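Putative TetR-family transcriptional regulator (Rhodococcus sp., PDB 2G3B) probably binds promoter-region DNA through a helix-turn-helix motif and regulates transcription, most likely as a repressor. Local coordinates at residues 132-137 with 146-151; 82-87 with 157-162. All coordinates share one frame; numbering follows the deposited sequence.

How the interactions relate
Both interactions use helix 148-167. Interaction 1 sets its first turn against the far end of helix 115-139, the preceding helix, whereas interaction 2 sets a later turn against the end of helix 76-86. Along the chain the segments run 82-87, 132-137, 146-151 and 157-162, so the short-range pair falls between the partners of the long-range one. Their centres are about 16 Å apart and their nearest atoms about 7 Å, without touching. Interaction 1 lies near the surface and interaction 2 is buried; together they tie helix 148-167 to two other helices of the C-terminal region, which in TetR-family proteins generally serves dimerisation and effector binding. Here Ala157 and Leu162 pack on the second subunit.

Interaction 1: 132-137 with 146-151; sequences AIVQAQ and LDPQPT
The side-chain amide of Gln137 has the Leu146 carbonyl oxygen close to its plane, at the NE2 edge, while Pro148 CG stands off to one face, 3.4 Å from Gln137 OE1. Gln137 NE2 to Leu146 O measures 2.7 Å, nearly straight at 160°, with the donor tilted 23° from the carbonyl plane. NE2 also bonds to the carbonyl of Ser143, which fixes the amide's rotation. Beyond CG the chain is extended (chi2 -179°), carrying the amide across to the connecting loop. With an alanine in place of Gln137, the Leu146 and Ser143 carbonyls would probably lose the donor they share, and the loop its tie to helix 115-139.

On the same helix, Val134 CG2 sits 3.6 Å from Pro148 CB, crossing the proline at about a right angle. Ile133 extends CD1 to Thr151 CG2 at 3.7 Å. Thr151 OG1 donates to Asp147 O (2.7 Å), which also accepts from Thr151 N. Asp147 stands at the N-cap position, though its side chain makes no capping bond. Two consecutive helices, 115-139 and 148-167, are thus joined by a short connection, its backbone held by Gln137, in the all-helical C-terminal domain of a TetR-family regulator.

Interaction 2: 82-87 with 157-162; sequences RSLLGE and ALVEGL
Val159 touches segment 82-87 with both of its methyl groups, one for Leu84 and one for Glu87. Its CG1 stands anti to the backbone N (chi1 167°), beside the carbonyl carbon, and meets the stem of Glu87: CG1 lies 3.5 Å from Glu87 CB and 3.7 Å from Glu87 CG. CG2, the branch beside the backbone N, meets Leu84 CD2 at 3.9 Å. The valine thus fits its two prongs against two residues three positions apart, where helix 76-86 runs out.

The two partners approach differently. Glu87 points its CB toward segment 157-162 and crosses the valine at about a right angle, so that methylene carbons, not the carboxylate, do the touching. A bend at chi2 (-67°) then turns the acid away from the straight continuation of the stem; OE2 forms a salt bridge with Arg66, and OE1 bonds to a glycerol molecule, probably an additive of crystallisation. Leu84 starts out to one side of the opposite helix, and only the end of its chain swings nearer, so that CD2 meets Val159 at an oblique angle.

Trp125 of helix 115-139 packs against both Glu87 and Val159, and Ile184 of helix 173-188 against Leu84, so the meeting point belongs to the interior of the helical bundle. Across the two segments no hydrogen bond forms and just 127 Å² is buried: the join rests on aliphatic packing, with the glutamate lending its hydrocarbon part to the core while its charge is answered elsewhere, by Arg66.

Interaction 1: 132-137 with 146-151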
ATOM      1  N   ALA A 132      20.904   4.073   7.106  1.00 32.50           N
ATOM      2  CA  ALA A 132      21.487   2.754   7.326  1.00 34.27           C
ATOM      3  C   ALA A 132      22.277   2.299   6.125  1.00 33.83           C
ATOM      4  O   ALA A 132      23.425   1.828   6.256  1.00 34.80           O
ATOM      5  CB  ALA A 132      20.368   1.714   7.713  1.00 33.06           C
ATOM      6  N   ILE A 133      21.673   2.436   4.944  1.00 34.11           N
ATOM      7  CA  ILE A 133      22.325   2.027   3.660  1.00 33.93           C
ATOM      8  C   ILE A 133      23.598   2.861   3.380  1.00 33.32           C
ATOM      9  O   ILE A 133      24.667   2.311   3.014  1.00 34.62           O
ATOM     10  CB  ILE A 133      21.333   2.132   2.457  1.00 34.06           C
ATOM     11  CG1 ILE A 133      20.183   1.120   2.609  1.00 35.24           C
ATOM     12  CG2 ILE A 133      22.098   1.952   1.091  1.00 34.51           C
ATOM     13  CD1 ILE A 133      18.968   1.409   1.712  1.00 33.83           C
ATOM     14  N   VAL A 134      23.515   4.191   3.534  1.00 32.53           N
ATOM     15  CA  VAL A 134      24.729   5.045   3.327  1.00 30.64           C
ATOM     16  C   VAL A 134      25.861   4.658   4.279  1.00 30.84           C
ATOM     17  O   VAL A 134      27.056   4.630   3.892  1.00 30.74           O
ATOM     18  CB  VAL A 134      24.460   6.579   3.571  1.00 30.70           C
ATOM     19  CG1 VAL A 134      25.733   7.381   3.248  1.00 27.56           C
ATOM     20  CG2 VAL A 134      23.279   7.102   2.725  1.00 30.60           C
ATOM     21  N   GLN A 135      25.504   4.412   5.539  1.00 31.80           N
ATOM     22  CA  GLN A 135      26.526   4.067   6.562  1.00 33.98           C
ATOM     23  C   GLN A 135      27.201   2.772   6.114  1.00 34.05           C
ATOM     24  O   GLN A 135      28.416   2.630   6.133  1.00 34.41           O
ATOM     25  CB  GLN A 135      25.889   3.883   7.968  1.00 33.27           C
ATOM     26  CG  GLN A 135      25.336   5.198   8.675  1.00 33.79           C
ATOM     27  CD  GLN A 135      26.281   6.415   8.585  1.00 33.47           C
ATOM     28  OE1 GLN A 135      27.511   6.290   8.734  1.00 33.29           O
ATOM     29  NE2 GLN A 135      25.698   7.610   8.378  1.00 28.61           N
ATOM     30  N   ALA A 136      26.383   1.836   5.670  1.00 35.51           N
ATOM     31  CA  ALA A 136      26.871   0.512   5.249  1.00 36.61           C
ATOM     32  C   ALA A 136      27.670   0.580   3.936  1.00 36.75           C
ATOM     33  O   ALA A 136      28.529  -0.245   3.674  1.00 36.42           O
ATOM     34  CB  ALA A 136      25.680  -0.466   5.106  1.00 35.98           C
ATOM     35  N   GLN A 137      27.383   1.546   3.083  1.00 37.02           N
ATOM     36  CA  GLN A 137      28.218   1.662   1.880  1.00 36.56           C
ATOM     37  C   GLN A 137      29.609   2.183   2.230  1.00 37.09           C
ATOM     38  O   GLN A 137      30.603   1.790   1.585  1.00 37.35           O
ATOM     39  CB  GLN A 137      27.533   2.492   0.794  1.00 36.51           C
ATOM     40  CG  GLN A 137      26.199   1.883   0.278  1.00 36.49           C
ATOM     41  CD  GLN A 137      25.581   2.734  -0.816  1.00 38.31           C
ATOM     42  OE1 GLN A 137      25.495   3.939  -0.673  1.00 40.05           O
ATOM     43  NE2 GLN A 137      25.156   2.109  -1.912  1.00 40.11           N
ATOM     44  N   LEU A 146      23.982   0.606  -5.145  1.00 48.94           N
ATOM     45  CA  LEU A 146      22.675   1.116  -4.732  1.00 47.20           C
ATOM     46  C   LEU A 146      22.667   2.625  -4.492  1.00 45.47           C
ATOM     47  O   LEU A 146      23.592   3.161  -3.878  1.00 43.75           O
ATOM     48  CB  LEU A 146      22.201   0.374  -3.495  1.00 48.17           C
ATOM     49  CG  LEU A 146      21.993  -1.129  -3.706  1.00 50.14           C
ATOM     50  CD1 LEU A 146      21.987  -1.885  -2.362  1.00 50.35           C
ATOM     51  CD2 LEU A 146      20.700  -1.415  -4.485  1.00 51.19           C
ATOM     52  N   ASP A 147      21.663   3.304  -5.038  1.00 43.89           N
ATOM     53  CA  ASP A 147      21.370   4.680  -4.679  1.00 44.17           C
ATOM     54  C   ASP A 147      20.506   4.580  -3.404  1.00 43.84           C
ATOM     55  O   ASP A 147      19.390   3.972  -3.422  1.00 43.62           O
ATOM     56  CB  ASP A 147      20.669   5.420  -5.841  1.00 44.44           C
ATOM     57  CG  ASP A 147      20.593   6.963  -5.640  1.00 49.50           C
ATOM     58  OD1 ASP A 147      21.077   7.515  -4.613  1.00 51.62           O
ATOM     59  OD2 ASP A 147      20.022   7.645  -6.533  1.00 52.09           O
ATOM     60  N   PRO A 148      21.059   5.083  -2.270  1.00 42.65           N
ATOM     61  CA  PRO A 148      20.444   5.025  -0.934  1.00 41.18           C
ATOM     62  C   PRO A 148      18.995   5.469  -0.884  1.00 40.25           C
ATOM     63  O   PRO A 148      18.162   4.725  -0.381  1.00 38.96           O
ATOM     64  CB  PRO A 148      21.304   5.984  -0.104  1.00 40.76           C
ATOM     65  CG  PRO A 148      22.672   5.886  -0.744  1.00 41.33           C
ATOM     66  CD  PRO A 148      22.412   5.691  -2.226  1.00 42.72           C
ATOM     67  N   GLN A 149      18.705   6.660  -1.393  1.00 39.40           N
ATOM     68  CA  GLN A 149      17.378   7.230  -1.301  1.00 41.23           C
ATOM     69  C   GLN A 149      16.336   6.366  -2.038  1.00 39.58           C
ATOM     70  O   GLN A 149      15.369   5.919  -1.435  1.00 40.84           O
ATOM     71  CB  GLN A 149      17.397   8.683  -1.806  1.00 43.15           C
ATOM     72  CG  GLN A 149      16.040   9.262  -2.136  1.00 48.41           C
ATOM     73  CD  GLN A 149      15.309   9.525  -0.896  1.00 52.09           C
ATOM     74  OE1 GLN A 149      15.883   9.368   0.176  1.00 55.37           O
ATOM     75  NE2 GLN A 149      14.030   9.910  -0.998  1.00 54.83           N
ATOM     76  N   PRO A 150      16.527   6.107  -3.343  1.00 39.38           N
ATOM     77  CA  PRO A 150      15.591   5.209  -4.041  1.00 37.94           C
ATOM     78  C   PRO A 150      15.403   3.836  -3.436  1.00 35.93           C
ATOM     79  O   PRO A 150      14.281   3.324  -3.435  1.00 35.93           O
ATOM     80  CB  PRO A 150      16.222   5.093  -5.433  1.00 37.91           C
ATOM     81  CG  PRO A 150      16.869   6.412  -5.578  1.00 39.67           C
ATOM     82  CD  PRO A 150      17.508   6.663  -4.284  1.00 38.87           C
ATOM     83  N   THR A 151      16.478   3.230  -2.957  1.00 34.36           N
ATOM     84  CA  THR A 151      16.423   1.926  -2.304  1.00 32.86           C
ATOM     85  C   THR A 151      15.545   1.961  -1.033  1.00 33.67           C
ATOM     86  O   THR A 151      14.740   1.055  -0.785  1.00 33.33           O
ATOM     87  CB  THR A 151      17.835   1.415  -1.997  1.00 33.89           C
ATOM     88  OG1 THR A 151      18.604   1.355  -3.234  1.00 34.75           O
ATOM     89  CG2 THR A 151      17.783  -0.004  -1.446  1.00 31.48           C
TER

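Interaction 2: 82-87 with 157-162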
ATOM      1  N   ARG A  82      16.080  -6.032  11.181  1.00 36.15           N
ATOM      2  CA  ARG A  82      15.233  -5.763  12.355  1.00 38.49           C
ATOM      3  C   ARG A  82      14.211  -4.662  12.049  1.00 37.72           C
ATOM      4  O   ARG A  82      13.051  -4.742  12.452  1.00 38.94           O
ATOM      5  CB  ARG A  82      16.091  -5.366  13.547  1.00 37.27           C
ATOM      6  CG  ARG A  82      15.278  -4.841  14.747  1.00 40.13           C
ATOM      7  CD  ARG A  82      16.204  -4.360  15.877  1.00 41.94           C
ATOM      8  NE  ARG A  82      17.229  -5.366  16.143  1.00 45.66           N
ATOM      9  CZ  ARG A  82      18.522  -5.196  15.903  1.00 49.50           C
ATOM     10  NH1 ARG A  82      18.966  -4.027  15.427  1.00 50.15           N
ATOM     11  NH2 ARG A  82      19.371  -6.191  16.162  1.00 50.77           N
ATOM     12  N   SER A  83      14.674  -3.615  11.371  1.00 37.98           N
ATOM     13  CA  SER A  83      13.817  -2.516  11.013  1.00 37.88           C
ATOM     14  C   SER A  83      12.661  -2.955  10.112  1.00 37.18           C
ATOM     15  O   SER A  83      11.485  -2.710  10.456  1.00 36.00           O
ATOM     16  CB  SER A  83      14.617  -1.406  10.355  1.00 38.47           C
ATOM     17  OG  SER A  83      13.698  -0.518   9.751  1.00 41.08           O
ATOM     18  N   LEU A  84      12.990  -3.622   8.997  1.00 35.10           N
ATOM     19  CA  LEU A  84      11.986  -4.018   8.014  1.00 35.53           C
ATOM     20  C   LEU A  84      11.047  -5.086   8.557  1.00 36.04           C
ATOM     21  O   LEU A  84       9.838  -4.963   8.394  1.00 37.48           O
ATOM     22  CB  LEU A  84      12.590  -4.394   6.669  1.00 34.92           C
ATOM     23  CG  LEU A  84      13.407  -3.196   6.109  1.00 37.30           C
ATOM     24  CD1 LEU A  84      14.375  -3.636   5.044  1.00 40.68           C
ATOM     25  CD2 LEU A  84      12.495  -2.073   5.610  1.00 38.49           C
ATOM     26  N   LEU A  85      11.558  -6.057   9.277  1.00 34.32           N
ATOM     27  CA  LEU A  85      10.677  -7.122   9.814  1.00 34.69           C
ATOM     28  C   LEU A  85       9.821  -6.637  10.981  1.00 35.18           C
ATOM     29  O   LEU A  85       8.716  -7.149  11.196  1.00 35.05           O
ATOM     30  CB  LEU A  85      11.499  -8.407  10.214  1.00 32.85           C
ATOM     31  CG  LEU A  85      11.563  -9.534   9.137  1.00 36.00           C
ATOM     32  CD1 LEU A  85      12.314  -8.995   7.940  1.00 33.70           C
ATOM     33  CD2 LEU A  85      12.287 -10.788   9.667  1.00 35.85           C
ATOM     34  N   GLY A  86      10.347  -5.686  11.760  1.00 36.07           N
ATOM     35  CA  GLY A  86       9.619  -5.116  12.904  1.00 36.05           C
ATOM     36  C   GLY A  86       8.252  -4.514  12.555  1.00 36.51           C
ATOM     37  O   GLY A  86       7.387  -4.383  13.435  1.00 36.37           O
ATOM     38  N   GLU A  87       8.062  -4.171  11.279  1.00 35.94           N
ATOM     39  CA  GLU A  87       6.809  -3.568  10.747  1.00 36.49           C
ATOM     40  C   GLU A  87       5.632  -4.533  10.627  1.00 34.30           C
ATOM     41  O   GLU A  87       4.435  -4.136  10.568  1.00 33.63           O
ATOM     42  CB  GLU A  87       7.113  -3.012   9.332  1.00 37.14           C
ATOM     43  CG  GLU A  87       8.231  -1.972   9.258  1.00 40.28           C
ATOM     44  CD  GLU A  87       7.855  -0.648   9.972  1.00 46.80           C
ATOM     45  OE1 GLU A  87       6.664  -0.360  10.148  1.00 47.38           O
ATOM     46  OE2 GLU A  87       8.767   0.098  10.348  1.00 49.06           O
ATOM     47  N   ALA A 157       8.314   1.225   0.650  1.00 29.01           N
ATOM     48  CA  ALA A 157       7.116   1.031  -0.183  1.00 30.32           C
ATOM     49  C   ALA A 157       6.699  -0.456  -0.235  1.00 30.15           C
ATOM     50  O   ALA A 157       5.497  -0.788  -0.210  1.00 30.39           O
ATOM     51  CB  ALA A 157       7.319   1.602  -1.612  1.00 28.67           C
ATOM     52  N   LEU A 158       7.682  -1.347  -0.332  1.00 30.07           N
ATOM     53  CA  LEU A 158       7.457  -2.811  -0.245  1.00 29.51           C
ATOM     54  C   LEU A 158       6.787  -3.223   1.084  1.00 30.48           C
ATOM     55  O   LEU A 158       5.806  -3.967   1.104  1.00 30.47           O
ATOM     56  CB  LEU A 158       8.780  -3.613  -0.456  1.00 30.48           C
ATOM     57  CG  LEU A 158       8.677  -5.132  -0.213  1.00 29.97           C
ATOM     58  CD1 LEU A 158       7.646  -5.795  -1.265  1.00 27.77           C
ATOM     59  CD2 LEU A 158      10.055  -5.847  -0.207  1.00 30.50           C
ATOM     60  N   VAL A 159       7.261  -2.676   2.186  1.00 29.08           N
ATOM     61  CA  VAL A 159       6.577  -2.925   3.491  1.00 30.28           C
ATOM     62  C   VAL A 159       5.094  -2.476   3.448  1.00 30.94           C
ATOM     63  O   VAL A 159       4.213  -3.195   3.883  1.00 28.97           O
ATOM     64  CB  VAL A 159       7.329  -2.183   4.663  1.00 29.56           C
ATOM     65  CG1 VAL A 159       6.478  -2.143   5.991  1.00 31.39           C
ATOM     66  CG2 VAL A 159       8.751  -2.816   4.868  1.00 29.26           C
ATOM     67  N   GLU A 160       4.820  -1.285   2.896  1.00 30.74           N
ATOM     68  CA  GLU A 160       3.442  -0.819   2.825  1.00 33.25           C
ATOM     69  C   GLU A 160       2.567  -1.715   1.923  1.00 31.55           C
ATOM     70  O   GLU A 160       1.443  -2.014   2.254  1.00 30.05           O
ATOM     71  CB  GLU A 160       3.436   0.634   2.279  1.00 32.41           C
ATOM     72  CG  GLU A 160       3.838   1.673   3.370  1.00 34.61           C
ATOM     73  CD  GLU A 160       3.462   3.097   2.936  1.00 39.30           C
ATOM     74  OE1 GLU A 160       2.291   3.335   2.544  1.00 48.86           O
ATOM     75  OE2 GLU A 160       4.321   3.982   2.971  1.00 44.86           O
ATOM     76  N   GLY A 161       3.096  -2.114   0.776  1.00 28.82           N
ATOM     77  CA  GLY A 161       2.343  -3.013  -0.124  1.00 28.86           C
ATOM     78  C   GLY A 161       2.091  -4.377   0.506  1.00 29.31           C
ATOM     79  O   GLY A 161       0.963  -4.912   0.393  1.00 29.19           O
ATOM     80  N   LEU A 162       3.114  -4.956   1.136  1.00 26.67           N
ATOM     81  CA  LEU A 162       2.906  -6.230   1.824  1.00 29.59           C
ATOM     82  C   LEU A 162       1.918  -6.076   2.955  1.00 29.32           C
ATOM     83  O   LEU A 162       1.094  -6.961   3.151  1.00 30.56           O
ATOM     84  CB  LEU A 162       4.216  -6.775   2.402  1.00 30.13           C
ATOM     85  CG  LEU A 162       5.188  -7.297   1.311  1.00 30.32           C
ATOM     86  CD1 LEU A 162       6.566  -7.567   1.898  1.00 30.29           C
ATOM     87  CD2 LEU A 162       4.632  -8.574   0.658  1.00 27.66           C
TER